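NADH dehydrogenase, putative (Plasmodium falciparum, PDB 5JWC) probably oxidises NADH and passes the electrons through bound FAD to ubiquinone, as a type II NADH dehydrogenase that the quinolone RYL-552 binds. Local coordinates at residues A138-F143 against F154-D159; K150-V155 against L293-G298; I228-G233 against I258-N263; I267-H272 against L288-L293. All coordinates share one frame; numbering follows the deposited sequence.

Contact 1 (A138-F143 against F154-D159); sequences AKTNTF and FVKDID. With 4W0 (5-fluoro-3-methyl-2-{4-[4-(trifluoromethoxy)benzyl]phenyl}quinolin-4(1H)-one), chain K.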
# COMPACT_ATOMS: atom_id res chain seq x y z
N ALA A 138 -20.77 12.99 -1.41
CA ALA A 138 -20.75 13.96 -0.33
C ALA A 138 -19.36 13.96 0.34
O ALA A 138 -18.48 13.19 -0.06
CB ALA A 138 -21.84 13.64 0.68
N LYS A 139 -19.15 14.84 1.31
CA LYS A 139 -17.87 14.86 2.02
C LYS A 139 -18.08 14.76 3.52
O LYS A 139 -19.22 14.72 4.01
CB LYS A 139 -17.04 16.10 1.64
CG LYS A 139 -17.58 17.47 2.05
CD LYS A 139 -16.63 18.54 1.46
CE LYS A 139 -17.08 19.97 1.75
NZ LYS A 139 -17.42 20.12 3.19
N THR A 140 -16.98 14.65 4.26
CA THR A 140 -17.07 14.46 5.70
C THR A 140 -17.60 15.74 6.36
O THR A 140 -17.33 16.84 5.89
CB THR A 140 -15.71 14.06 6.32
OG1 THR A 140 -15.08 13.03 5.53
CG2 THR A 140 -15.90 13.55 7.75
N ASN A 141 -18.38 15.57 7.41
CA ASN A 141 -18.93 16.70 8.16
C ASN A 141 -18.48 16.67 9.62
O ASN A 141 -18.76 15.71 10.34
CB ASN A 141 -20.45 16.70 8.09
CG ASN A 141 -21.07 17.94 8.73
OD1 ASN A 141 -20.36 18.89 9.10
ND2 ASN A 141 -22.39 17.94 8.84
N THR A 142 -17.81 17.73 10.05
CA THR A 142 -17.30 17.83 11.42
C THR A 142 -18.29 18.48 12.38
O THR A 142 -17.99 18.63 13.57
CB THR A 142 -16.02 18.66 11.48
OG1 THR A 142 -16.34 20.04 11.20
CG2 THR A 142 -15.00 18.15 10.48
N PHE A 143 -19.44 18.91 11.85
CA PHE A 143 -20.43 19.68 12.62
C PHE A 143 -19.80 20.94 13.24
O PHE A 143 -20.30 21.47 14.23
CB PHE A 143 -21.05 18.80 13.71
CG PHE A 143 -21.64 17.51 13.20
CD1 PHE A 143 -22.37 17.49 12.02
CD2 PHE A 143 -21.44 16.32 13.87
CE1 PHE A 143 -22.91 16.30 11.53
CE2 PHE A 143 -21.98 15.12 13.40
CZ PHE A 143 -22.71 15.12 12.23
N PHE A 154 -10.91 10.61 9.69
CA PHE A 154 -12.17 10.27 9.05
C PHE A 154 -12.10 8.86 8.45
O PHE A 154 -11.01 8.29 8.34
CB PHE A 154 -12.52 11.28 7.96
CG PHE A 154 -12.67 12.69 8.47
CD1 PHE A 154 -13.08 12.92 9.77
CD2 PHE A 154 -12.42 13.77 7.65
CE1 PHE A 154 -13.22 14.22 10.26
CE2 PHE A 154 -12.56 15.07 8.12
CZ PHE A 154 -12.96 15.29 9.43
N VAL A 155 -13.26 8.31 8.07
CA VAL A 155 -13.32 6.99 7.46
C VAL A 155 -14.16 7.03 6.21
O VAL A 155 -15.24 6.45 6.18
CB VAL A 155 -13.95 5.92 8.39
CG1 VAL A 155 -13.53 4.51 7.94
CG2 VAL A 155 -13.54 6.14 9.79
N LYS A 156 -13.71 7.71 5.17
CA LYS A 156 -14.59 7.84 4.01
C LYS A 156 -14.02 7.18 2.76
O LYS A 156 -14.78 6.83 1.86
CB LYS A 156 -14.92 9.30 3.75
CG LYS A 156 -16.43 9.57 3.84
CD LYS A 156 -16.83 10.75 2.98
CE LYS A 156 -16.64 10.36 1.53
NZ LYS A 156 -17.62 10.94 0.64
N ASP A 157 -12.70 7.00 2.70
CA ASP A 157 -12.11 6.45 1.48
C ASP A 157 -10.89 5.59 1.81
O ASP A 157 -10.49 5.46 2.97
CB ASP A 157 -11.74 7.58 0.50
CG ASP A 157 -11.93 7.19 -0.97
OD1 ASP A 157 -11.70 6.00 -1.34
OD2 ASP A 157 -12.33 8.09 -1.75
N ILE A 158 -10.32 4.98 0.78
CA ILE A 158 -9.19 4.09 0.96
C ILE A 158 -8.08 4.74 1.78
O ILE A 158 -7.57 4.15 2.74
CB ILE A 158 -8.63 3.64 -0.40
CG1 ILE A 158 -9.71 2.92 -1.21
CG2 ILE A 158 -7.41 2.76 -0.21
CD1 ILE A 158 -10.10 1.58 -0.64
N ASP A 159 -7.69 5.96 1.41
CA ASP A 159 -6.58 6.64 2.09
C ASP A 159 -6.86 6.85 3.58
O ASP A 159 -5.98 6.68 4.41
CB ASP A 159 -6.28 7.99 1.41
CG ASP A 159 -5.08 8.71 2.04
OD1 ASP A 159 -5.21 9.90 2.41
OD2 ASP A 159 -4.00 8.09 2.16
C1 4W0 K . 3.23 -2.79 -6.15
C2 4W0 K . 2.48 -1.79 -5.51
C3 4W0 K . 1.13 -2.03 -5.21
C4 4W0 K . 0.49 -3.25 -5.54
C5 4W0 K . 1.25 -4.23 -6.18
C6 4W0 K . 2.60 -4.01 -6.48
O1 4W0 K . -4.91 8.17 -2.21
C7 4W0 K . -0.97 -3.48 -5.22
C8 4W0 K . -1.71 -2.43 -4.54
C9 4W0 K . -1.01 -1.16 -4.24
C10 4W0 K . -1.59 -0.02 -3.49
C11 4W0 K . -2.01 -0.34 -2.20
C12 4W0 K . -2.55 0.63 -1.39
C13 4W0 K . -2.61 1.91 -1.89
C14 4W0 K . -2.15 2.26 -3.15
C15 4W0 K . -1.63 1.27 -3.96
O2 4W0 K . -1.54 -4.52 -5.51
N 4W0 K . 0.37 -0.97 -4.53
C16 4W0 K . -3.16 2.91 -0.92
C17 4W0 K . -3.62 4.27 -1.32
C18 4W0 K . -4.65 4.46 -2.23
C19 4W0 K . -5.08 5.74 -2.52
C20 4W0 K . -4.49 6.85 -1.91
C21 4W0 K . -3.47 6.64 -0.98
C22 4W0 K . -3.04 5.36 -0.68
C23 4W0 K . -3.17 -2.67 -4.20
F1 4W0 K . 0.67 -5.38 -6.50
C24 4W0 K . -4.78 8.74 -3.52
F2 4W0 K . -3.82 8.06 -4.16
F3 4W0 K . -4.42 10.04 -3.45
F4 4W0 K . -5.97 8.76 -4.17
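In Thr140 the methyl CG2 stands opposite the backbone N about CA-CB and OG1 opposite the carbonyl carbon (chi1 -46°), which sets the methyl over the ring of Phe154. Phe154 turns its ring to meet it with CG placed beside its own backbone N (chi1 -60°). The result is a CH-pi contact. Thr140 CG2 sits 3.3 Å from the centroid of the Phe154 ring, 9° off the ring normal, so the methyl is nearly central over one face. Thr142 approaches the same ring obliquely, its CG2 3.7 Å from Phe154 CZ. Beyond the ring, the chain of Lys156 passes Thr140, with CD 3.8 Å from Thr140 OG1. It bends near its end and brings NZ to the backbone O of Ala138. This hydrogen bond measures 2.5 Å from Lys156 NZ to Ala138 O, shorter than usual, so its exact length is doubtful. Ala138 and Lys156 also belong to a magnesium site. Asp157 is fixed by Thr64 and by a salt bridge to Arg60. Past it the helix 158-174 begins, and Asp159 OD2 lies 3.5 Å from C21 of the quinolone inhibitor. Val155 touches FAD. The contact thus ties strand 138-140 to the approach to helix 158-174, and supplies residues to the FAD pocket and to an inhibitor pocket of a flavoprotein of the pyridine nucleotide-disulphide oxidoreductase family.

Contact 2 (K150-V155 against L293-G298); sequences KYAYFV and LIWASG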
# COMPACT_ATOMS: atom_id res chain seq x y z
N LYS A 150 -8.85 19.02 12.74
CA LYS A 150 -7.43 19.05 13.07
C LYS A 150 -6.91 17.71 13.58
O LYS A 150 -5.83 17.28 13.19
CB LYS A 150 -7.16 20.14 14.12
CG LYS A 150 -5.70 20.55 14.24
CD LYS A 150 -5.51 21.70 15.23
CE LYS A 150 -4.11 22.30 15.17
NZ LYS A 150 -3.02 21.27 15.12
N TYR A 151 -7.67 17.05 14.45
CA TYR A 151 -7.12 15.93 15.21
C TYR A 151 -7.73 14.56 14.93
O TYR A 151 -7.10 13.55 15.21
CB TYR A 151 -7.24 16.22 16.72
CG TYR A 151 -6.45 17.43 17.17
CD1 TYR A 151 -5.06 17.46 17.08
CD2 TYR A 151 -7.08 18.53 17.73
CE1 TYR A 151 -4.33 18.58 17.50
CE2 TYR A 151 -6.37 19.64 18.16
CZ TYR A 151 -5.00 19.66 18.04
OH TYR A 151 -4.30 20.76 18.47
N ALA A 152 -8.94 14.52 14.39
CA ALA A 152 -9.63 13.24 14.19
C ALA A 152 -9.31 12.62 12.84
O ALA A 152 -9.01 13.33 11.88
CB ALA A 152 -11.13 13.43 14.33
N TYR A 153 -9.39 11.29 12.76
CA TYR A 153 -9.26 10.56 11.49
C TYR A 153 -10.65 10.22 10.94
O TYR A 153 -11.46 9.60 11.64
CB TYR A 153 -8.45 9.27 11.69
CG TYR A 153 -6.99 9.53 11.97
CD1 TYR A 153 -6.03 9.30 10.98
CD2 TYR A 153 -6.56 10.00 13.20
CE1 TYR A 153 -4.69 9.55 11.22
CE2 TYR A 153 -5.23 10.25 13.44
CZ TYR A 153 -4.30 10.01 12.45
OH TYR A 153 -2.97 10.26 12.69
N PHE A 154 -10.91 10.61 9.69
CA PHE A 154 -12.17 10.27 9.05
C PHE A 154 -12.10 8.86 8.45
O PHE A 154 -11.01 8.29 8.34
CB PHE A 154 -12.52 11.28 7.96
CG PHE A 154 -12.67 12.69 8.47
CD1 PHE A 154 -13.08 12.92 9.77
CD2 PHE A 154 -12.42 13.77 7.65
CE1 PHE A 154 -13.22 14.22 10.26
CE2 PHE A 154 -12.56 15.07 8.12
CZ PHE A 154 -12.96 15.29 9.43
N VAL A 155 -13.26 8.31 8.07
CA VAL A 155 -13.32 6.99 7.46
C VAL A 155 -14.16 7.03 6.21
O VAL A 155 -15.24 6.45 6.18
CB VAL A 155 -13.95 5.92 8.39
CG1 VAL A 155 -13.53 4.51 7.94
CG2 VAL A 155 -13.54 6.14 9.79
N LEU A 293 -8.33 9.03 17.50
CA LEU A 293 -9.74 9.41 17.46
C LEU A 293 -10.28 9.23 16.05
O LEU A 293 -9.79 9.85 15.11
CB LEU A 293 -9.93 10.86 17.91
CG LEU A 293 -11.37 11.41 17.92
CD1 LEU A 293 -12.24 10.64 18.90
CD2 LEU A 293 -11.33 12.89 18.29
N ILE A 294 -11.29 8.38 15.91
CA ILE A 294 -11.85 8.07 14.61
C ILE A 294 -13.25 8.65 14.49
O ILE A 294 -14.13 8.37 15.31
CB ILE A 294 -11.87 6.55 14.37
CG1 ILE A 294 -10.44 6.03 14.28
CG2 ILE A 294 -12.65 6.18 13.09
CD1 ILE A 294 -10.29 4.55 14.58
N TRP A 295 -13.45 9.49 13.48
CA TRP A 295 -14.73 10.15 13.27
C TRP A 295 -15.52 9.42 12.18
O TRP A 295 -15.27 9.60 10.99
CB TRP A 295 -14.52 11.62 12.89
CG TRP A 295 -15.68 12.52 13.16
CD1 TRP A 295 -16.66 12.92 12.27
CD2 TRP A 295 -15.99 13.15 14.41
NE1 TRP A 295 -17.55 13.76 12.91
CE2 TRP A 295 -17.16 13.92 14.21
CE3 TRP A 295 -15.39 13.15 15.67
CZ2 TRP A 295 -17.73 14.67 15.23
CZ3 TRP A 295 -15.96 13.91 16.68
CH2 TRP A 295 -17.11 14.65 16.45
N ALA A 296 -16.49 8.60 12.58
CA ALA A 296 -17.06 7.63 11.66
C ALA A 296 -18.35 8.12 11.03
O ALA A 296 -18.92 7.45 10.18
CB ALA A 296 -17.29 6.29 12.36
N SER A 297 -18.78 9.32 11.43
CA SER A 297 -20.10 9.83 11.10
C SER A 297 -20.07 11.23 10.47
O SER A 297 -19.18 12.03 10.74
CB SER A 297 -20.95 9.86 12.38
OG SER A 297 -20.23 10.47 13.46
N GLY A 298 -21.04 11.51 9.61
CA GLY A 298 -21.26 12.86 9.12
C GLY A 298 -21.03 13.14 7.65
O GLY A 298 -19.90 13.05 7.14
O HOH W 1 -6.49 10.82 16.49
O HOH W 2 -15.82 9.60 8.40
O HOH W 3 -17.75 7.22 7.28
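The ring of Phe154 presents an edge to Trp295, whose CB lies near the ring plane, 3.7 Å from Phe154 CD1. The two side chains run side by side and point the same way. Their rings are oblique to each other, with planes at 63°. The Tyr153 ring, directed to the other side of the sheet, has at its edge Leu293 O and the water that bridges Tyr151 O and Leu293 N. Ser297 OG lies over one face of the indole, toward its rim, and Ala152 CB comes to the indole side chain obliquely. The strands run parallel. Tyr153 N donates to Leu293 O at 2.8 Å, almost straight, and Trp295 N donates to Tyr153 O at 2.7 Å. After this pair the strands part. One water takes the N-H of Val155 and donates to Trp295 O, while another donates to both Val155 O and Ala296 O. Val155 CG2 and Ile294 CG2 are tightly packed at 3.4 Å. Ile164 of helix 158-174 covers Tyr153, Val155 and Ile294. Strand 153-154 is an outermost strand of the parallel five-stranded sheet. Two direct amide bonds therefore hold the middle of the pairing, and waters bridge the backbone at both ends, one of them near FAD.

Contact 3 (I228-G233 against I258-N263); sequences ISIIEG and INVLTN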
# COMPACT_ATOMS: atom_id res chain seq x y z
N ILE A 228 -10.63 0.50 23.93
CA ILE A 228 -11.44 1.07 22.88
C ILE A 228 -12.77 1.55 23.44
O ILE A 228 -13.42 0.83 24.20
CB ILE A 228 -11.79 0.06 21.78
CG1 ILE A 228 -10.59 -0.73 21.32
CG2 ILE A 228 -12.45 0.76 20.60
CD1 ILE A 228 -11.02 -1.80 20.30
N SER A 229 -13.18 2.75 23.02
CA SER A 229 -14.48 3.27 23.38
C SER A 229 -15.23 3.63 22.10
O SER A 229 -14.62 4.12 21.16
CB SER A 229 -14.35 4.52 24.27
OG SER A 229 -13.61 4.24 25.44
N ILE A 230 -16.53 3.39 22.07
CA ILE A 230 -17.36 3.89 20.97
C ILE A 230 -18.38 4.87 21.54
O ILE A 230 -18.98 4.63 22.58
CB ILE A 230 -18.04 2.74 20.17
CG1 ILE A 230 -18.85 3.30 18.99
CG2 ILE A 230 -18.88 1.85 21.06
CD1 ILE A 230 -19.37 2.19 18.06
N ILE A 231 -18.54 6.00 20.86
CA ILE A 231 -19.35 7.09 21.38
C ILE A 231 -20.53 7.35 20.47
O ILE A 231 -20.35 7.53 19.25
CB ILE A 231 -18.50 8.37 21.53
CG1 ILE A 231 -17.42 8.15 22.58
CG2 ILE A 231 -19.38 9.56 21.90
CD1 ILE A 231 -16.07 8.61 22.14
N GLU A 232 -21.73 7.38 21.04
CA GLU A 232 -22.95 7.50 20.24
C GLU A 232 -24.01 8.33 20.99
O GLU A 232 -24.30 8.06 22.15
CB GLU A 232 -23.47 6.10 19.88
CG GLU A 232 -24.91 6.03 19.35
CD GLU A 232 -25.18 6.94 18.17
OE1 GLU A 232 -24.26 7.18 17.34
OE2 GLU A 232 -26.33 7.44 18.08
N GLY A 233 -24.58 9.32 20.32
CA GLY A 233 -25.56 10.21 20.93
C GLY A 233 -26.83 9.56 21.45
O GLY A 233 -27.32 9.92 22.52
N ILE A 258 -15.20 -3.57 25.26
CA ILE A 258 -15.27 -2.27 24.61
C ILE A 258 -16.09 -1.32 25.48
O ILE A 258 -17.14 -1.72 25.98
CB ILE A 258 -15.91 -2.39 23.20
CG1 ILE A 258 -14.98 -3.15 22.25
CG2 ILE A 258 -16.28 -1.02 22.65
CD1 ILE A 258 -15.69 -3.81 21.08
N ASN A 259 -15.62 -0.09 25.68
CA ASN A 259 -16.44 0.88 26.38
C ASN A 259 -17.53 1.42 25.47
O ASN A 259 -17.24 2.14 24.52
CB ASN A 259 -15.61 2.03 26.94
CG ASN A 259 -14.86 1.65 28.20
OD1 ASN A 259 -14.05 0.74 28.20
ND2 ASN A 259 -15.14 2.36 29.29
N VAL A 260 -18.78 1.08 25.78
CA VAL A 260 -19.89 1.58 24.99
C VAL A 260 -20.47 2.85 25.61
O VAL A 260 -21.17 2.81 26.63
CB VAL A 260 -21.00 0.55 24.85
CG1 VAL A 260 -22.09 1.10 23.94
CG2 VAL A 260 -20.44 -0.74 24.28
N LEU A 261 -20.15 3.97 24.99
CA LEU A 261 -20.57 5.27 25.49
C LEU A 261 -21.77 5.76 24.69
O LEU A 261 -21.76 6.84 24.07
CB LEU A 261 -19.39 6.26 25.43
CG LEU A 261 -18.43 6.28 26.63
CD1 LEU A 261 -18.15 4.91 27.21
CD2 LEU A 261 -17.12 6.99 26.33
N THR A 262 -22.83 4.96 24.67
CA THR A 262 -24.12 5.43 24.17
C THR A 262 -24.62 6.61 25.01
O THR A 262 -24.14 6.82 26.13
CB THR A 262 -25.17 4.31 24.16
OG1 THR A 262 -24.95 3.44 25.28
CG2 THR A 262 -25.05 3.50 22.89
N ASN A 263 -25.54 7.38 24.46
CA ASN A 263 -26.08 8.57 25.15
C ASN A 263 -24.99 9.58 25.50
O ASN A 263 -25.04 10.23 26.55
CB ASN A 263 -26.86 8.18 26.42
CG ASN A 263 -28.07 7.32 26.11
OD1 ASN A 263 -29.00 7.77 25.45
ND2 ASN A 263 -28.07 6.09 26.60
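This is a parallel strand pairing at the edge of a five-stranded sheet, where strand 259-262 is outermost and strand 227-232 lies inside it. The two strands belong to a beta-alpha-beta unit with helix 243-255 between them. Their axes approach to 4.6 Å at an angle of 10°. Four backbone bonds alternate across the pair. Asn259 N donates to Ile228 O, Ile230 N to Asn259 O, Leu261 N to Ile230 O, each at 2.8 Å, and Glu232 N to Leu261 O at 3.1 Å. The last is tilted, its donor above the carbonyl plane. On one face Ile231 and Leu261 lie side by side, with Ile231 CG1 3.9 Å from Leu261 CD2. Ser229 OG rests 3.3 Å from Asn259 CB and is hydrogen-bonded to His190 NE2. On the other face Ile230 CG2 meets Ile258 CG2 at 4.2 Å. Glu232 OE1 is hydrogen-bonded to Gly196 N, within a GxGxxG turn that probably belongs to an NADH-binding Rossmann fold. Helix 198-218 packs on Ile228, Ile230 and Ile258, while helix 243-255 covers Ile258 and Val260. On the Ile231 and Leu261 face, strand 273-278 contributes Phe274 and Ile276.

Contact 4 (I267-H272 against L288-L293); sequences IDVDKH and LSYGLL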
# COMPACT_ATOMS: atom_id res chain seq x y z
N ILE A 267 -18.21 17.23 22.01
CA ILE A 267 -18.44 18.67 21.92
C ILE A 267 -17.16 19.46 21.70
O ILE A 267 -17.21 20.63 21.35
CB ILE A 267 -19.13 19.19 23.19
CG1 ILE A 267 -18.34 18.77 24.43
CG2 ILE A 267 -20.55 18.65 23.26
CD1 ILE A 267 -18.91 19.29 25.73
N ASP A 268 -16.02 18.81 21.90
CA ASP A 268 -14.75 19.47 21.69
C ASP A 268 -13.62 18.46 21.56
O ASP A 268 -13.62 17.43 22.22
CB ASP A 268 -14.44 20.44 22.84
CG ASP A 268 -13.25 21.32 22.54
OD1 ASP A 268 -13.41 22.24 21.71
OD2 ASP A 268 -12.16 21.10 23.11
N VAL A 269 -12.65 18.77 20.71
CA VAL A 269 -11.50 17.89 20.55
C VAL A 269 -10.20 18.68 20.69
O VAL A 269 -10.00 19.67 20.00
CB VAL A 269 -11.51 17.16 19.18
CG1 VAL A 269 -10.28 16.26 19.04
CG2 VAL A 269 -12.81 16.34 19.03
N ASP A 270 -9.34 18.22 21.59
CA ASP A 270 -8.00 18.79 21.76
C ASP A 270 -6.97 17.76 21.31
O ASP A 270 -7.33 16.67 20.88
CB ASP A 270 -7.77 19.18 23.24
CG ASP A 270 -6.95 20.45 23.40
OD1 ASP A 270 -6.34 20.91 22.40
OD2 ASP A 270 -6.92 20.99 24.54
N LYS A 271 -5.68 18.09 21.42
CA LYS A 271 -4.64 17.21 20.91
C LYS A 271 -4.57 15.87 21.66
O LYS A 271 -4.41 14.83 21.04
CB LYS A 271 -3.28 17.90 20.95
CG LYS A 271 -2.19 17.09 20.24
CD LYS A 271 -0.90 17.87 20.10
CE LYS A 271 0.15 17.05 19.37
NZ LYS A 271 1.44 17.77 19.28
N HIS A 272 -4.68 15.91 22.98
CA HIS A 272 -4.54 14.69 23.78
C HIS A 272 -5.82 14.24 24.49
O HIS A 272 -5.85 13.16 25.10
CB HIS A 272 -3.43 14.86 24.82
CG HIS A 272 -2.09 15.13 24.21
ND1 HIS A 272 -1.41 14.19 23.46
CD2 HIS A 272 -1.32 16.24 24.21
CE1 HIS A 272 -0.27 14.72 23.03
NE2 HIS A 272 -0.19 15.96 23.48
N LEU A 288 -11.85 12.93 28.31
CA LEU A 288 -11.25 11.61 28.06
C LEU A 288 -9.93 11.76 27.32
O LEU A 288 -9.87 12.47 26.31
CB LEU A 288 -12.19 10.74 27.23
CG LEU A 288 -13.15 9.77 27.88
CD1 LEU A 288 -13.96 10.48 28.93
CD2 LEU A 288 -14.07 9.20 26.82
N SER A 289 -8.89 11.06 27.78
CA SER A 289 -7.64 11.01 27.03
C SER A 289 -7.76 10.02 25.87
O SER A 289 -8.57 9.09 25.92
CB SER A 289 -6.47 10.63 27.93
OG SER A 289 -6.23 11.63 28.89
N TYR A 290 -6.99 10.25 24.82
CA TYR A 290 -7.03 9.36 23.66
C TYR A 290 -5.71 9.37 22.89
O TYR A 290 -5.00 10.37 22.90
CB TYR A 290 -8.16 9.76 22.72
CG TYR A 290 -7.87 10.96 21.86
CD1 TYR A 290 -8.09 12.26 22.32
CD2 TYR A 290 -7.36 10.81 20.58
CE1 TYR A 290 -7.82 13.36 21.53
CE2 TYR A 290 -7.08 11.90 19.78
CZ TYR A 290 -7.32 13.17 20.26
OH TYR A 290 -7.05 14.26 19.45
N GLY A 291 -5.43 8.28 22.18
CA GLY A 291 -4.30 8.24 21.26
C GLY A 291 -4.71 8.29 19.80
O GLY A 291 -4.00 8.82 18.95
N LEU A 292 -5.88 7.73 19.50
CA LEU A 292 -6.40 7.70 18.14
C LEU A 292 -7.89 7.97 18.18
O LEU A 292 -8.63 7.23 18.84
CB LEU A 292 -6.10 6.34 17.49
CG LEU A 292 -6.77 5.92 16.17
CD1 LEU A 292 -6.51 6.92 15.05
CD2 LEU A 292 -6.28 4.52 15.75
N LEU A 293 -8.33 9.03 17.50
CA LEU A 293 -9.74 9.41 17.46
C LEU A 293 -10.28 9.23 16.05
O LEU A 293 -9.79 9.85 15.11
CB LEU A 293 -9.93 10.86 17.91
CG LEU A 293 -11.37 11.41 17.92
CD1 LEU A 293 -12.24 10.64 18.90
CD2 LEU A 293 -11.33 12.89 18.29
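Tyr290 makes both hydrogen bonds of this contact, one through its hydroxyl and one through its backbone. Tyr290 OH donates to Asp270 O at 2.8 Å, in the carbonyl plane. The O of Lys271 is close as well, 3.1 Å from the same OH. Tyr290 N donates to His272 O at 3.1 Å, with the donor 38° out of the carbonyl plane. Tyr290 CG stands between backbone N and carbonyl carbon (chi1 77°), which points the ring along the 270-272 turn, its edge toward Asp270 O. Side chain and main chain of one residue thus grip that turn at two points. The Val269 side chain crosses that of Tyr290 at about a right angle, CG1 3.8 Å from Tyr290 OH. It also meets Leu293 tip to tip, Val269 CG1 lying 3.6 Å from Leu293 CD2. The turn joins strands 264-269 and 273-278 of an antiparallel three-stranded sheet, whose third strand, 285-289, runs into Tyr290. The chain then enters strand 292-295 of the parallel sheet, so this is a junction between the two sheets. Further out, Tyr151 of helix 148-151 packs on Val269, Lys271 and Tyr290. His190 touches the Tyr290 side chain and bonds to Ser289 O. Asn146 holds Asp268 and the backbone of Val269.

Overall arrangement
Contacts 1 and 2 share Phe154 and Val155 and lie about 7 Å apart, centre to centre. Asn141 N probably bonds to Gly298 O at 3.0 Å between them. Contact 2 shares Leu293 with contact 4, about 11 Å away between centres, and Tyr151 also packs there. Contacts 2 and 3 sit on opposite edges of the five-stranded sheet, with centres about 15 Å apart. Contacts 3 and 4 meet at Leu261 and Leu288. In contact 1 the Lys156 side chain is about 3 Å from magnesium and about 4 Å from FAD, and contact 2 reaches FAD through Val155. In contact 3, the side chain of Ile258 is about 10 Å from a bound inhibitor and that of Ile230 about 13 Å from FAD.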